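Local coordinates for protein XPF endonuclease (Aeropyrum pernix, PDB 2BGW) that probably cuts DNA in a structure-specific manner, as a magnesium-dependent endonuclease of nucleotide excision repair, at residues S154-R157 against E158-Y162. Numbering follows the deposited sequence.
Sequences SDVR and EWQLY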
# COMPACT_ATOMS: atom_id res chain seq x y z
N SER A 154 2.47 -0.03 16.21
CA SER A 154 3.91 0.27 16.41
C SER A 154 4.83 -0.15 15.27
O SER A 154 4.52 -1.04 14.47
CB SER A 154 4.46 -0.29 17.74
OG SER A 154 4.87 -1.63 17.59
N ASP A 155 5.97 0.53 15.21
CA ASP A 155 7.02 0.27 14.24
C ASP A 155 7.65 -1.05 14.58
O ASP A 155 7.96 -1.83 13.68
CB ASP A 155 8.08 1.34 14.37
CG ASP A 155 8.42 1.61 15.83
OD1 ASP A 155 7.61 1.20 16.71
OD2 ASP A 155 9.48 2.20 16.11
N VAL A 156 7.83 -1.33 15.88
CA VAL A 156 8.45 -2.58 16.30
C VAL A 156 7.63 -3.78 15.86
O VAL A 156 8.17 -4.75 15.33
CB VAL A 156 8.69 -2.64 17.79
CG1 VAL A 156 9.06 -4.03 18.18
CG2 VAL A 156 9.80 -1.68 18.18
N ARG A 157 6.32 -3.70 16.02
CA ARG A 157 5.46 -4.74 15.48
C ARG A 157 5.59 -4.87 13.95
O ARG A 157 5.54 -5.98 13.42
CB ARG A 157 4.01 -4.50 15.87
CG ARG A 157 3.08 -5.53 15.30
CD ARG A 157 1.63 -5.38 15.78
NE ARG A 157 0.71 -5.73 14.70
CZ ARG A 157 0.01 -6.87 14.65
NH1 ARG A 157 0.13 -7.78 15.63
NH2 ARG A 157 -0.79 -7.11 13.62
N GLU A 158 5.77 -3.75 13.26
CA GLU A 158 5.83 -3.79 11.80
C GLU A 158 7.02 -4.60 11.33
O GLU A 158 6.91 -5.44 10.44
CB GLU A 158 5.82 -2.38 11.21
CG GLU A 158 4.46 -1.66 11.34
CD GLU A 158 3.25 -2.54 10.99
OE1 GLU A 158 3.16 -3.02 9.83
OE2 GLU A 158 2.37 -2.76 11.88
N TRP A 159 8.16 -4.35 11.96
CA TRP A 159 9.37 -5.09 11.70
C TRP A 159 9.22 -6.53 12.15
O TRP A 159 9.70 -7.43 11.49
CB TRP A 159 10.48 -4.50 12.49
CG TRP A 159 11.04 -3.27 11.94
CD1 TRP A 159 10.83 -2.02 12.39
CD2 TRP A 159 11.97 -3.17 10.87
NE1 TRP A 159 11.56 -1.12 11.66
CE2 TRP A 159 12.29 -1.80 10.73
CE3 TRP A 159 12.57 -4.10 10.02
CZ2 TRP A 159 13.17 -1.34 9.77
CZ3 TRP A 159 13.44 -3.65 9.06
CH2 TRP A 159 13.74 -2.27 8.94
N GLN A 160 8.56 -6.76 13.27
CA GLN A 160 8.33 -8.16 13.66
C GLN A 160 7.60 -8.89 12.55
O GLN A 160 7.89 -10.06 12.26
CB GLN A 160 7.57 -8.26 14.97
CG GLN A 160 8.33 -7.68 16.15
CD GLN A 160 7.46 -7.47 17.36
OE1 GLN A 160 6.22 -7.48 17.28
NE2 GLN A 160 8.10 -7.28 18.50
N LEU A 161 6.68 -8.19 11.91
CA LEU A 161 5.90 -8.74 10.81
C LEU A 161 6.67 -8.82 9.49
O LEU A 161 6.46 -9.72 8.70
CB LEU A 161 4.63 -7.94 10.64
CG LEU A 161 3.66 -8.17 11.79
CD1 LEU A 161 2.71 -7.05 11.88
CD2 LEU A 161 2.93 -9.48 11.57
N TYR A 162 7.57 -7.88 9.28
CA TYR A 162 8.39 -7.85 8.07
C TYR A 162 9.36 -9.02 8.10
O TYR A 162 9.63 -9.67 7.08
CB TYR A 162 9.12 -6.50 7.99
CG TYR A 162 10.08 -6.34 6.83
CD1 TYR A 162 9.69 -6.66 5.54
CD2 TYR A 162 11.36 -5.84 7.03
CE1 TYR A 162 10.58 -6.52 4.47
CE2 TYR A 162 12.24 -5.67 5.98
CZ TYR A 162 11.85 -6.02 4.70
OH TYR A 162 12.71 -5.87 3.64
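Glu158, Trp159, Gln160 and Leu161 each send their backbone N-H four residues back, to the carbonyls of Ser154, Asp155, Val156 and Arg157, building the first turns of helix 155-165. The first of these bonds, Glu158 N to Ser154 O, is the least straight, 3.2 Å at 140°; the next, Trp159 N to Asp155 O, is the straightest at 166°. Ser154 is the N-cap, its OG accepting from Arg157 N at 3.0 Å. The helix packs on helix 172-182 of the helix-hairpin-helix region, Gln160 on Leu179 and Leu161 on Ala175, while Ser154 and Asp155 touch Tyr12 of strand 10-14.

Arg157 and Leu161, one turn apart, illustrate how a charged chain can lie on a hydrophobic one. With CG of Arg157 anti to its N (chi1 178°), the chain runs out over Leu161, whose CD1 sits 3.5 Å above one face of the guanidinium, toward its rim. NH2 of Arg157 makes a salt bridge with Asp47, while Glu158 OE2 lies near the guanidinium plane, too far for ion pairing. The Trp159 indole turns its edge to Asp155 O, and NE1 donates to Gln37 O.

The side chains of Gln160 and Val156 cross obliquely. Were Gln160 an alanine, the carbonyls of Ile213 and Thr216 in the second subunit would probably lose a weak donor, NE2, and CG1 of Val156 its amide neighbour. The amide end lies over the preceding turn, between Val156 and Arg157: OE1 rests 3.4 Å from Arg157 CA, and NE2 lies 3.4 Å from Val156 CG1.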